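Local atomic coordinates of chitinase (Chromobacterium violaceum, PDB entry 4TXG), a protein that probably hydrolyses glycosidic bonds of chitin as a family 18 glycoside hydrolase, and probably binds chitin. Residues P107-V112 with Y786-R791; N197-N202 with N291-S296; A606-W611 with T626-L631; Y673-K678 with V757-P762. All coordinates share one frame; numbering follows the deposited sequence.

Contact 1 (P107-V112 with Y786-R791); sequences PPLVQV and YLPYLR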
loop_
_atom_site.group_PDB
_atom_site.type_symbol
_atom_site.label_atom_id
_atom_site.label_comp_id
_atom_site.label_asym_id
_atom_site.label_seq_id
_atom_site.Cartn_x
_atom_site.Cartn_y
_atom_site.Cartn_z
ATOM N N PRO A 107 21.660 -37.532 -10.990
ATOM C CA PRO A 107 20.370 -38.031 -11.484
ATOM C C PRO A 107 19.938 -37.324 -12.762
ATOM O O PRO A 107 20.063 -36.100 -12.845
ATOM C CB PRO A 107 19.400 -37.713 -10.337
ATOM C CG PRO A 107 20.268 -37.443 -9.145
ATOM C CD PRO A 107 21.523 -36.853 -9.692
ATOM N N PRO A 108 19.434 -38.081 -13.749
ATOM C CA PRO A 108 18.949 -37.482 -14.996
ATOM C C PRO A 108 17.815 -36.501 -14.736
ATOM O O PRO A 108 16.981 -36.742 -13.862
ATOM C CB PRO A 108 18.458 -38.687 -15.802
ATOM C CG PRO A 108 18.162 -39.730 -14.771
ATOM C CD PRO A 108 19.212 -39.535 -13.718
ATOM N N LEU A 109 17.800 -35.399 -15.478
ATOM C CA LEU A 109 16.763 -34.390 -15.325
ATOM C C LEU A 109 15.985 -34.215 -16.623
ATOM O O LEU A 109 16.437 -34.629 -17.691
ATOM C CB LEU A 109 17.375 -33.055 -14.895
ATOM C CG LEU A 109 18.216 -33.112 -13.617
ATOM C CD1 LEU A 109 19.036 -31.844 -13.459
ATOM C CD2 LEU A 109 17.329 -33.332 -12.406
ATOM N N VAL A 110 14.806 -33.618 -16.516
ATOM C CA VAL A 110 13.991 -33.309 -17.676
ATOM C C VAL A 110 14.251 -31.880 -18.136
ATOM O O VAL A 110 14.115 -30.928 -17.362
ATOM C CB VAL A 110 12.491 -33.487 -17.374
ATOM C CG1 VAL A 110 11.658 -33.131 -18.594
ATOM C CG2 VAL A 110 12.221 -34.921 -16.918
ATOM N N GLN A 111 14.624 -31.737 -19.406
ATOM C CA GLN A 111 14.944 -30.433 -19.966
ATOM C C GLN A 111 13.693 -29.625 -20.270
ATOM O O GLN A 111 12.679 -30.168 -20.717
ATOM C CB GLN A 111 15.783 -30.591 -21.235
ATOM C CG GLN A 111 17.144 -31.200 -20.981
ATOM C CD GLN A 111 18.020 -30.303 -20.139
ATOM O OE1 GLN A 111 18.597 -30.736 -19.143
ATOM N NE2 GLN A 111 18.129 -29.043 -20.537
ATOM N N VAL A 112 13.789 -28.325 -20.019
ATOM C CA VAL A 112 12.712 -27.377 -20.253
ATOM C C VAL A 112 13.168 -26.347 -21.282
ATOM O O VAL A 112 14.283 -25.835 -21.185
ATOM C CB VAL A 112 12.310 -26.653 -18.941
ATOM C CG1 VAL A 112 11.133 -25.726 -19.169
ATOM C CG2 VAL A 112 11.996 -27.663 -17.844
ATOM N N TYR A 786 11.922 -22.906 -15.363
ATOM C CA TYR A 786 12.785 -23.177 -16.507
ATOM C C TYR A 786 14.022 -24.021 -16.183
ATOM O O TYR A 786 14.770 -24.390 -17.088
ATOM C CB TYR A 786 13.233 -21.871 -17.154
ATOM C CG TYR A 786 12.108 -20.974 -17.605
ATOM C CD1 TYR A 786 11.341 -21.294 -18.717
ATOM C CD2 TYR A 786 11.831 -19.786 -16.931
ATOM C CE1 TYR A 786 10.315 -20.458 -19.139
ATOM C CE2 TYR A 786 10.812 -18.945 -17.348
ATOM C CZ TYR A 786 10.057 -19.287 -18.452
ATOM O OH TYR A 786 9.038 -18.455 -18.872
ATOM N N LEU A 787 14.249 -24.324 -14.910
ATOM C CA LEU A 787 15.347 -25.227 -14.568
ATOM C C LEU A 787 15.010 -26.645 -15.005
ATOM O O LEU A 787 13.843 -27.039 -14.974
ATOM C CB LEU A 787 15.636 -25.206 -13.061
ATOM C CG LEU A 787 16.226 -23.924 -12.462
ATOM C CD1 LEU A 787 16.429 -24.117 -10.964
ATOM C CD2 LEU A 787 17.544 -23.552 -13.152
ATOM N N PRO A 788 16.028 -27.419 -15.416
ATOM C CA PRO A 788 15.804 -28.851 -15.644
ATOM C C PRO A 788 15.314 -29.481 -14.344
ATOM O O PRO A 788 15.748 -29.044 -13.274
ATOM C CB PRO A 788 17.189 -29.372 -16.045
ATOM C CG PRO A 788 18.151 -28.372 -15.484
ATOM C CD PRO A 788 17.445 -27.047 -15.575
ATOM N N TYR A 789 14.413 -30.455 -14.413
ATOM C CA TYR A 789 13.781 -30.913 -13.183
ATOM C C TYR A 789 13.785 -32.415 -13.006
ATOM O O TYR A 789 13.891 -33.183 -13.963
ATOM C CB TYR A 789 12.343 -30.385 -13.093
ATOM C CG TYR A 789 11.358 -30.940 -14.103
ATOM C CD1 TYR A 789 11.161 -30.320 -15.335
ATOM C CD2 TYR A 789 10.583 -32.053 -13.801
ATOM C CE1 TYR A 789 10.244 -30.813 -16.246
ATOM C CE2 TYR A 789 9.662 -32.551 -14.706
ATOM C CZ TYR A 789 9.496 -31.927 -15.923
ATOM O OH TYR A 789 8.576 -32.433 -16.818
ATOM N N LEU A 790 13.670 -32.818 -11.750
ATOM C CA LEU A 790 13.751 -34.218 -11.379
ATOM C C LEU A 790 12.376 -34.866 -11.483
ATOM O O LEU A 790 11.458 -34.528 -10.736
ATOM C CB LEU A 790 14.308 -34.349 -9.960
ATOM C CG LEU A 790 14.707 -35.726 -9.442
ATOM C CD1 LEU A 790 15.888 -36.244 -10.227
ATOM C CD2 LEU A 790 15.063 -35.604 -7.974
ATOM N N ARG A 791 12.240 -35.791 -12.420
ATOM C CA ARG A 791 11.014 -36.557 -12.548
ATOM C C ARG A 791 11.165 -37.874 -11.798
ATOM O O ARG A 791 10.340 -38.206 -10.952
ATOM C CB ARG A 791 10.678 -36.804 -14.023
ATOM C CG ARG A 791 9.468 -37.700 -14.247
ATOM C CD ARG A 791 9.131 -37.813 -15.732
ATOM N NE ARG A 791 8.730 -36.525 -16.291
ATOM C CZ ARG A 791 8.672 -36.255 -17.593
ATOM N NH1 ARG A 791 8.996 -37.184 -18.481
ATOM N NH2 ARG A 791 8.299 -35.050 -18.002
HETATM O O HOH W 1 14.244 -37.158 -13.899
HETATM O O HOH W 2 15.182 -23.702 -19.726
HETATM O O HOH W 3 15.810 -27.021 -18.594
#
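Val110 lies side by side with Tyr789, the two side chains pointing the same way and Val110 CB lying over one face of the phenol ring, offset toward the rim. Val110 CB stands 3.8 Å from the centroid of the Tyr789 ring, 16° off the ring normal, which meets the geometry of a CH-pi contact. Tyr789 CG lies between its own backbone N and carbonyl carbon (chi1 68°), which starts the side chain back toward Val110. Val112 approaches the same ring differently: its CG2 lies at the edge, in plane, 3.7 Å from Tyr789 CD1. Val110 CG1 is 3.6 Å from Tyr789 CE1, and Val110 CG2 rests over the centre of the Arg791 guanidinium, a group held by a bond from Arg791 NH2 to Tyr789 OH (2.9 Å), so cation, phenol and valine form one cluster. Between the backbones, Val110 N to Tyr789 O (2.7 Å) and Tyr789 N to Val110 O (3.0 Å) make a single antiparallel hydrogen-bonded bridge. Beyond it the backbones are joined through water, one molecule accepting from Arg791 N and donating to Pro108 O. Leu109 sets CB against Pro788 CB, and its CD2 against Leu790 CD1. The contact lies at the surface: Pro788 and Leu790 bond through their backbones to Ala656 of strand 656-657, and Leu790 and Pro107 pack on Tyr778 of strand 776-780.

Contact 2 (N197-N202 with N291-S296); sequences NKLSVN and NAFSDS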
loop_
_atom_site.group_PDB
_atom_site.type_symbol
_atom_site.label_atom_id
_atom_site.label_comp_id
_atom_site.label_asym_id
_atom_site.label_seq_id
_atom_site.Cartn_x
_atom_site.Cartn_y
_atom_site.Cartn_z
ATOM N N ASN A 197 -21.524 -3.496 -10.666
ATOM C CA ASN A 197 -20.204 -4.061 -10.393
ATOM C C ASN A 197 -19.148 -3.662 -11.408
ATOM O O ASN A 197 -18.171 -4.374 -11.614
ATOM C CB ASN A 197 -20.290 -5.587 -10.283
ATOM C CG ASN A 197 -20.941 -6.023 -8.989
ATOM O OD1 ASN A 197 -20.753 -5.386 -7.960
ATOM N ND2 ASN A 197 -21.748 -7.079 -9.044
ATOM N N LYS A 198 -19.324 -2.490 -12.005
ATOM C CA LYS A 198 -18.375 -1.996 -12.991
ATOM C C LYS A 198 -17.558 -0.837 -12.454
ATOM O O LYS A 198 -18.024 -0.063 -11.614
ATOM C CB LYS A 198 -19.110 -1.576 -14.261
ATOM C CG LYS A 198 -19.747 -2.763 -14.967
ATOM C CD LYS A 198 -21.033 -2.389 -15.659
ATOM C CE LYS A 198 -20.793 -1.780 -17.012
ATOM N NZ LYS A 198 -22.070 -1.784 -17.790
ATOM N N LEU A 199 -16.328 -0.735 -12.943
ATOM C CA LEU A 199 -15.458 0.381 -12.606
ATOM C C LEU A 199 -16.098 1.687 -13.115
ATOM O O LEU A 199 -16.487 1.774 -14.275
ATOM C CB LEU A 199 -14.073 0.139 -13.224
ATOM C CG LEU A 199 -12.901 1.037 -12.814
ATOM C CD1 LEU A 199 -11.598 0.328 -13.126
ATOM C CD2 LEU A 199 -12.964 2.379 -13.538
ATOM N N SER A 200 -16.208 2.703 -12.260
ATOM C CA SER A 200 -16.896 3.934 -12.667
ATOM C C SER A 200 -16.281 5.195 -12.077
ATOM O O SER A 200 -15.845 5.195 -10.932
ATOM C CB SER A 200 -18.378 3.869 -12.263
ATOM O OG SER A 200 -19.061 5.076 -12.601
ATOM N N VAL A 201 -16.268 6.268 -12.863
ATOM C CA VAL A 201 -15.980 7.598 -12.332
ATOM C C VAL A 201 -17.159 8.524 -12.643
ATOM O O VAL A 201 -16.994 9.743 -12.708
ATOM C CB VAL A 201 -14.668 8.205 -12.922
ATOM C CG1 VAL A 201 -13.423 7.450 -12.407
ATOM C CG2 VAL A 201 -14.709 8.222 -14.446
ATOM N N ASN A 202 -18.345 7.939 -12.830
ATOM C CA ASN A 202 -19.528 8.696 -13.238
ATOM C C ASN A 202 -19.246 9.517 -14.488
ATOM O O ASN A 202 -19.624 10.686 -14.569
ATOM C CB ASN A 202 -20.015 9.627 -12.124
ATOM C CG ASN A 202 -20.800 8.896 -11.067
ATOM O OD1 ASN A 202 -21.978 8.584 -11.257
ATOM N ND2 ASN A 202 -20.157 8.617 -9.949
ATOM N N ASN A 291 -16.149 -10.871 -12.820
ATOM C CA ASN A 291 -16.047 -10.838 -14.274
ATOM C C ASN A 291 -16.522 -9.506 -14.844
ATOM O O ASN A 291 -15.884 -8.944 -15.738
ATOM C CB ASN A 291 -16.851 -11.978 -14.908
ATOM C CG ASN A 291 -16.185 -13.334 -14.747
ATOM O OD1 ASN A 291 -15.024 -13.438 -14.348
ATOM N ND2 ASN A 291 -16.922 -14.384 -15.077
ATOM N N ALA A 292 -17.642 -8.999 -14.336
ATOM C CA ALA A 292 -18.155 -7.716 -14.808
ATOM C C ALA A 292 -17.158 -6.608 -14.523
ATOM O O ALA A 292 -16.899 -5.746 -15.374
ATOM C CB ALA A 292 -19.501 -7.396 -14.159
ATOM N N PHE A 293 -16.600 -6.626 -13.320
ATOM C CA PHE A 293 -15.635 -5.599 -12.955
ATOM C C PHE A 293 -14.389 -5.669 -13.840
ATOM O O PHE A 293 -13.935 -4.650 -14.374
ATOM C CB PHE A 293 -15.232 -5.718 -11.483
ATOM C CG PHE A 293 -14.204 -4.711 -11.080
ATOM C CD1 PHE A 293 -14.576 -3.397 -10.818
ATOM C CD2 PHE A 293 -12.870 -5.058 -11.006
ATOM C CE1 PHE A 293 -13.622 -2.449 -10.462
ATOM C CE2 PHE A 293 -11.915 -4.119 -10.647
ATOM C CZ PHE A 293 -12.297 -2.817 -10.378
ATOM N N SER A 294 -13.836 -6.866 -13.985
ATOM C CA SER A 294 -12.588 -7.034 -14.725
ATOM C C SER A 294 -12.747 -6.639 -16.183
ATOM O O SER A 294 -11.902 -5.926 -16.734
ATOM C CB SER A 294 -12.094 -8.473 -14.601
ATOM O OG SER A 294 -11.822 -8.758 -13.228
ATOM N N ASP A 295 -13.832 -7.073 -16.811
ATOM C CA ASP A 295 -14.086 -6.657 -18.191
ATOM C C ASP A 295 -14.260 -5.138 -18.287
ATOM O O ASP A 295 -13.824 -4.522 -19.266
ATOM C CB ASP A 295 -15.317 -7.366 -18.749
ATOM C CG ASP A 295 -15.084 -8.861 -18.976
ATOM O OD1 ASP A 295 -13.912 -9.303 -19.008
ATOM O OD2 ASP A 295 -16.080 -9.596 -19.142
ATOM N N SER A 296 -14.893 -4.533 -17.280
ATOM C CA SER A 296 -15.113 -3.087 -17.294
ATOM C C SER A 296 -13.788 -2.338 -17.138
ATOM O O SER A 296 -13.634 -1.239 -17.668
ATOM C CB SER A 296 -16.106 -2.651 -16.203
ATOM O OG SER A 296 -15.518 -2.634 -14.915
#
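Leu199 and Ser296 join a short strand to a helix by a backbone-to-side-chain hydrogen bond, at the outer side of the family 18 barrel. Strand 199-200 pairs antiparallel with barrel strand 185-193, and segment 291-296 belongs to helix 287-304, which precedes strand 308-312. The nearest alpha carbons across the contact are those of Lys198 and Phe293, 4.5 Å apart, so the chain runs almost against the helix surface. Leu199 N donates to Ser296 OG over 2.9 Å, with a nearly straight angle of 171° at the hydrogen. The hydroxyl in turn donates to Phe293 O, one turn back in the helix, at 2.6 Å. With chi1 at 77°, Ser296 OG lies between its own backbone N and carbonyl carbon, a position from which it can serve both partners. Lys198 lays the aliphatic base of its side chain on the same serine, CB to Ser296 CB being 3.7 Å. Phe293 CG is anti to the backbone N (chi1 178°), on the side where the ring meets Leu199: Leu199 CB is 3.8 Å from Phe293 CE1, at an oblique approach, while Asn197 O lies at the ring edge, in plane. Leu199 and Phe293 both continue onto Val252 of strand 247-253. Ser296 OG thus acts as acceptor for Leu199 N and as donor to Phe293 O, so it bonds in both roles and gives the Leu199 N-H a partner on the helix, with Lys198 CB and Leu199 CB packed beside the hydroxyl.

Contact 3 (A606-W611 with T626-L631); sequences AGDYDW and TTLTSL
Asp608 reaches the first turn of helix 627-636 with both carboxylate oxygens. With CG anti to the backbone N (chi1 -161°), the carboxylate stands out from the chain toward the helix N-H groups. Leu628 N meets OD1 of Asp608 on the syn lone pair at 2.9 Å, and Thr629 N meets OD2 of Asp608 on the syn side, 29° out of the carboxylate plane, also at 2.9 Å. Tyr609 N adds a second bond to Asp608 OD1, from above the carboxylate plane, and a water donates to OD2. The acid thus accepts from two N-H groups of the first turn, from the chain just before the hairpin, whereas Thr626 holds the N-cap position without a capping bond from its side chain; a negative charge here would probably interact favourably with the helix dipole. Strand 609-612 pairs with strand 621-624 in a two-stranded antiparallel hairpin, which returns the chain to this helix. Thr627 N follows with a bond to Tyr609 O (2.9 Å), and Thr626 N reaches OD2 of Asp610 from well above the carboxylate plane at 2.8 Å. Thr627 OG1 lies within reach of both Tyr609 O (2.7 Å) and Asp610 OD1 (2.8 Å), with its single proton not assigned between them. The Tyr609 ring takes Thr627 CB over one face and Leu628 CG obliquely at CE2, while its hydroxyl bonds to Glu582 of helix 582-594.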
loop_
_atom_site.group_PDB
_atom_site.type_symbol
_atom_site.label_atom_id
_atom_site.label_comp_id
_atom_site.label_asym_id
_atom_site.label_seq_id
_atom_site.Cartn_x
_atom_site.Cartn_y
_atom_site.Cartn_z
ATOM N N ALA A 606 -1.360 17.426 -4.112
ATOM C CA ALA A 606 -1.741 18.789 -3.731
ATOM C C ALA A 606 -1.195 19.226 -2.369
ATOM O O ALA A 606 -1.253 20.409 -2.026
ATOM C CB ALA A 606 -3.249 18.932 -3.743
ATOM N N GLY A 607 -0.676 18.285 -1.591
ATOM C CA GLY A 607 -0.134 18.621 -0.284
ATOM C C GLY A 607 1.321 19.070 -0.283
ATOM O O GLY A 607 1.805 19.598 0.721
ATOM N N ASP A 608 2.032 18.848 -1.385
ATOM C CA ASP A 608 3.449 19.237 -1.466
ATOM C C ASP A 608 3.539 20.764 -1.530
ATOM O O ASP A 608 2.559 21.434 -1.878
ATOM C CB ASP A 608 4.109 18.587 -2.685
ATOM C CG ASP A 608 5.633 18.555 -2.598
ATOM O OD1 ASP A 608 6.213 19.079 -1.620
ATOM O OD2 ASP A 608 6.247 17.999 -3.534
ATOM N N TYR A 609 4.704 21.318 -1.202
ATOM C CA TYR A 609 4.789 22.749 -0.930
ATOM C C TYR A 609 5.980 23.457 -1.570
ATOM O O TYR A 609 6.962 22.825 -1.941
ATOM C CB TYR A 609 4.829 22.975 0.587
ATOM C CG TYR A 609 6.022 22.353 1.298
ATOM C CD1 TYR A 609 7.235 23.039 1.394
ATOM C CD2 TYR A 609 5.929 21.100 1.894
ATOM C CE1 TYR A 609 8.322 22.490 2.049
ATOM C CE2 TYR A 609 7.019 20.544 2.563
ATOM C CZ TYR A 609 8.209 21.246 2.632
ATOM O OH TYR A 609 9.297 20.709 3.283
ATOM N N ASP A 610 5.859 24.778 -1.700
ATOM C CA ASP A 610 6.961 25.677 -2.034
ATOM C C ASP A 610 6.744 27.014 -1.344
ATOM O O ASP A 610 5.609 27.381 -1.019
ATOM C CB ASP A 610 7.071 25.914 -3.547
ATOM C CG ASP A 610 7.906 24.865 -4.256
ATOM O OD1 ASP A 610 9.009 24.529 -3.772
ATOM O OD2 ASP A 610 7.460 24.394 -5.320
ATOM N N TRP A 611 7.827 27.749 -1.131
ATOM C CA TRP A 611 7.718 29.124 -0.670
ATOM C C TRP A 611 7.304 30.020 -1.827
ATOM O O TRP A 611 7.941 30.021 -2.882
ATOM C CB TRP A 611 9.039 29.613 -0.075
ATOM C CG TRP A 611 8.970 31.021 0.448
ATOM C CD1 TRP A 611 9.486 32.139 -0.137
ATOM C CD2 TRP A 611 8.340 31.458 1.661
ATOM N NE1 TRP A 611 9.228 33.247 0.640
ATOM C CE2 TRP A 611 8.522 32.854 1.744
ATOM C CE3 TRP A 611 7.640 30.805 2.680
ATOM C CZ2 TRP A 611 8.025 33.609 2.811
ATOM C CZ3 TRP A 611 7.153 31.554 3.736
ATOM C CH2 TRP A 611 7.352 32.939 3.797
ATOM N N THR A 626 6.357 21.802 -5.055
ATOM C CA THR A 626 6.954 20.506 -5.366
ATOM C C THR A 626 8.236 20.196 -4.593
ATOM O O THR A 626 9.052 19.407 -5.059
ATOM C CB THR A 626 7.287 20.393 -6.875
ATOM O OG1 THR A 626 8.249 21.397 -7.230
ATOM C CG2 THR A 626 6.029 20.560 -7.730
ATOM N N THR A 627 8.417 20.794 -3.420
ATOM C CA THR A 627 9.666 20.596 -2.668
ATOM C C THR A 627 9.967 19.125 -2.343
ATOM O O THR A 627 11.076 18.641 -2.592
ATOM C CB THR A 627 9.654 21.410 -1.365
ATOM O OG1 THR A 627 9.699 22.801 -1.693
ATOM C CG2 THR A 627 10.868 21.070 -0.495
ATOM N N LEU A 628 8.992 18.404 -1.804
ATOM C CA LEU A 628 9.259 17.028 -1.388
ATOM C C LEU A 628 9.439 16.079 -2.584
ATOM O O LEU A 628 10.337 15.235 -2.593
ATOM C CB LEU A 628 8.146 16.517 -0.470
ATOM C CG LEU A 628 7.942 17.331 0.809
ATOM C CD1 LEU A 628 6.886 16.670 1.690
ATOM C CD2 LEU A 628 9.252 17.519 1.581
ATOM N N THR A 629 8.602 16.227 -3.600
ATOM C CA THR A 629 8.752 15.420 -4.802
ATOM C C THR A 629 10.070 15.747 -5.506
ATOM O O THR A 629 10.725 14.859 -6.050
ATOM C CB THR A 629 7.560 15.625 -5.743
ATOM O OG1 THR A 629 6.382 15.121 -5.098
ATOM C CG2 THR A 629 7.762 14.878 -7.049
ATOM N N SER A 630 10.475 17.016 -5.473
ATOM C CA SER A 630 11.739 17.410 -6.085
ATOM C C SER A 630 12.924 16.790 -5.351
ATOM O O SER A 630 13.921 16.395 -5.967
ATOM C CB SER A 630 11.883 18.935 -6.116
ATOM O OG SER A 630 10.939 19.508 -7.009
ATOM N N LEU A 631 12.816 16.716 -4.029
ATOM C CA LEU A 631 13.859 16.084 -3.229
ATOM C C LEU A 631 13.946 14.601 -3.559
ATOM O O LEU A 631 15.041 14.069 -3.740
ATOM C CB LEU A 631 13.600 16.281 -1.734
ATOM C CG LEU A 631 14.545 15.561 -0.763
ATOM C CD1 LEU A 631 15.993 15.977 -0.974
ATOM C CD2 LEU A 631 14.106 15.837 0.683
HETATM O O HOH W 4 4.819 17.208 -5.654
HETATM O O HOH W 5 10.359 22.935 -5.532
HETATM O O HOH W 6 7.237 24.220 -8.045
#

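Contact 4 (Y673-K678 with V757-P762); sequences YPINPK and VVYYLP
An antiparallel pairing in the C-terminal beta domain, carried past the end of strand 752-758, brings Ile675 opposite Tyr759 as a hydrogen-bonded pair. Ile675 N donates to Tyr759 O at 2.9 Å, and Tyr759 N returns a straighter bond to Ile675 O at 3.0 Å. Two residues after Ile675 and two before Tyr759, Val757 N to Pro677 O (3.1 Å) approaches nearly along the C=O axis. Beside this bridge Tyr759 CG lies between its backbone N and carbonyl carbon (chi1 51°), and Ile675 CB is over one face of the ring, offset toward the rim, 4.1 Å from the centroid. Ile675 CG2 comes to 3.4 Å from Tyr759 CZ, whereas its CD1 runs on to Pro762. Pro677 crosses the tyrosine at about a right angle, with CD 3.8 Å from Tyr759 CE1. Pro674, which follows a cis peptide bond, places CB 3.5 Å from Tyr760 CE1 and CG against Val758 CG1. Around the contact, Val757 and Tyr759 pack on Leu663 of strand 659-664, Val758 bonds through its backbone to Ala708 of strand 708-709, and Pro762 touches Trp443 and Tyr447 of helix 441-448.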
loop_
_atom_site.group_PDB
_atom_site.type_symbol
_atom_site.label_atom_id
_atom_site.label_comp_id
_atom_site.label_asym_id
_atom_site.label_seq_id
_atom_site.Cartn_x
_atom_site.Cartn_y
_atom_site.Cartn_z
ATOM N N TYR A 673 -4.524 -15.482 17.057
ATOM C CA TYR A 673 -3.455 -15.225 18.027
ATOM C C TYR A 673 -3.157 -16.508 18.797
ATOM O O TYR A 673 -4.026 -17.020 19.498
ATOM C CB TYR A 673 -3.836 -14.135 19.037
ATOM C CG TYR A 673 -4.277 -12.810 18.465
ATOM C CD1 TYR A 673 -5.574 -12.632 17.986
ATOM C CD2 TYR A 673 -3.422 -11.725 18.448
ATOM C CE1 TYR A 673 -5.985 -11.411 17.485
ATOM C CE2 TYR A 673 -3.820 -10.506 17.944
ATOM C CZ TYR A 673 -5.107 -10.354 17.466
ATOM O OH TYR A 673 -5.500 -9.138 16.967
ATOM N N PRO A 674 -1.949 -17.067 18.643
ATOM C CA PRO A 674 -0.913 -16.709 17.678
ATOM C C PRO A 674 -1.354 -17.147 16.293
ATOM O O PRO A 674 -2.446 -17.699 16.137
ATOM C CB PRO A 674 0.300 -17.507 18.160
ATOM C CG PRO A 674 -0.298 -18.718 18.779
ATOM C CD PRO A 674 -1.543 -18.218 19.471
ATOM N N ILE A 675 -0.522 -16.899 15.295
ATOM C CA ILE A 675 -0.875 -17.243 13.930
ATOM C C ILE A 675 -0.488 -18.695 13.676
ATOM O O ILE A 675 0.698 -19.024 13.628
ATOM C CB ILE A 675 -0.182 -16.288 12.938
ATOM C CG1 ILE A 675 -0.532 -14.847 13.308
ATOM C CG2 ILE A 675 -0.626 -16.581 11.503
ATOM C CD1 ILE A 675 0.097 -13.766 12.405
ATOM N N ASN A 676 -1.478 -19.577 13.536
ATOM C CA ASN A 676 -1.149 -20.994 13.408
ATOM C C ASN A 676 -1.872 -21.701 12.257
ATOM O O ASN A 676 -2.758 -22.544 12.459
ATOM C CB ASN A 676 -1.401 -21.723 14.735
ATOM C CG ASN A 676 -2.852 -21.797 15.097
ATOM O OD1 ASN A 676 -3.635 -20.914 14.750
ATOM N ND2 ASN A 676 -3.236 -22.880 15.776
ATOM N N PRO A 677 -1.471 -21.365 11.028
ATOM C CA PRO A 677 -1.998 -22.045 9.846
ATOM C C PRO A 677 -1.398 -23.431 9.690
ATOM O O PRO A 677 -0.456 -23.797 10.389
ATOM C CB PRO A 677 -1.546 -21.144 8.704
ATOM C CG PRO A 677 -0.225 -20.591 9.205
ATOM C CD PRO A 677 -0.491 -20.318 10.669
ATOM N N LYS A 678 -1.949 -24.190 8.759
ATOM C CA LYS A 678 -1.407 -25.493 8.413
ATOM C C LYS A 678 -0.524 -25.366 7.177
ATOM O O LYS A 678 -0.924 -24.748 6.190
ATOM C CB LYS A 678 -2.554 -26.474 8.163
ATOM C CG LYS A 678 -2.149 -27.924 8.043
ATOM C CD LYS A 678 -3.386 -28.805 7.945
ATOM C CE LYS A 678 -4.275 -28.644 9.170
ATOM N NZ LYS A 678 -5.631 -29.215 8.938
ATOM N N VAL A 757 1.981 -24.965 11.901
ATOM C CA VAL A 757 3.100 -24.102 12.263
ATOM C C VAL A 757 2.575 -22.989 13.139
ATOM O O VAL A 757 1.372 -22.766 13.194
ATOM C CB VAL A 757 3.807 -23.526 11.033
ATOM C CG1 VAL A 757 4.264 -24.665 10.125
ATOM C CG2 VAL A 757 2.897 -22.580 10.269
ATOM N N VAL A 758 3.462 -22.310 13.856
ATOM C CA VAL A 758 3.041 -21.183 14.685
ATOM C C VAL A 758 4.062 -20.072 14.568
ATOM O O VAL A 758 5.267 -20.318 14.670
ATOM C CB VAL A 758 2.890 -21.559 16.175
ATOM C CG1 VAL A 758 2.518 -20.337 17.002
ATOM C CG2 VAL A 758 1.838 -22.589 16.345
ATOM N N TYR A 759 3.586 -18.856 14.324
ATOM C CA TYR A 759 4.442 -17.672 14.378
ATOM C C TYR A 759 3.614 -16.499 14.920
ATOM O O TYR A 759 2.399 -16.625 15.085
ATOM C CB TYR A 759 5.052 -17.356 13.009
ATOM C CG TYR A 759 4.064 -17.292 11.863
ATOM C CD1 TYR A 759 3.676 -18.441 11.178
ATOM C CD2 TYR A 759 3.546 -16.077 11.445
ATOM C CE1 TYR A 759 2.771 -18.380 10.120
ATOM C CE2 TYR A 759 2.646 -16.008 10.396
ATOM C CZ TYR A 759 2.261 -17.163 9.739
ATOM O OH TYR A 759 1.372 -17.083 8.691
ATOM N N TYR A 760 4.259 -15.370 15.206
ATOM C CA TYR A 760 3.637 -14.394 16.100
ATOM C C TYR A 760 3.275 -13.038 15.513
ATOM O O TYR A 760 2.501 -12.300 16.127
ATOM C CB TYR A 760 4.531 -14.198 17.325
ATOM C CG TYR A 760 4.465 -15.423 18.186
ATOM C CD1 TYR A 760 3.382 -15.627 19.032
ATOM C CD2 TYR A 760 5.436 -16.412 18.102
ATOM C CE1 TYR A 760 3.285 -16.760 19.802
ATOM C CE2 TYR A 760 5.343 -17.560 18.876
ATOM C CZ TYR A 760 4.265 -17.721 19.722
ATOM O OH TYR A 760 4.155 -18.846 20.506
ATOM N N LEU A 761 3.808 -12.709 14.341
ATOM C CA LEU A 761 3.347 -11.538 13.598
ATOM C C LEU A 761 3.119 -11.937 12.144
ATOM O O LEU A 761 3.693 -12.928 11.674
ATOM C CB LEU A 761 4.345 -10.378 13.698
ATOM C CG LEU A 761 4.346 -9.612 15.032
ATOM C CD1 LEU A 761 5.562 -8.685 15.134
ATOM C CD2 LEU A 761 3.059 -8.821 15.202
ATOM N N PRO A 762 2.285 -11.173 11.419
ATOM C CA PRO A 762 1.947 -11.587 10.052
ATOM C C PRO A 762 3.137 -11.698 9.103
ATOM O O PRO A 762 4.135 -10.978 9.244
ATOM C CB PRO A 762 0.992 -10.482 9.590
ATOM C CG PRO A 762 0.305 -10.051 10.873
ATOM C CD PRO A 762 1.437 -10.057 11.881
#

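In the fold
Contacts 2, 3 and 4 follow one another in series along the chain, and all three fall within the long span bounded by contact 1, whose segments lie near the two modelled ends. Contact 2 belongs to the family 18 barrel, and contact 3 follows its last strand, 599-603; their centres are about 34 Å apart. Contact 4 extends the four-stranded sheet of the C-terminal beta domain, and contact 1 borders the six-stranded sheet there, with centres about 35 Å apart. Contacts 1 and 3 lie farthest apart, with centres about 54 Å apart, on opposite sides of the chain's centre. No two touch; contacts 2 and 3 come nearest, about 18 Å between nearest atoms. Contact 1 fastens the N-terminal segment to the C-terminal domain.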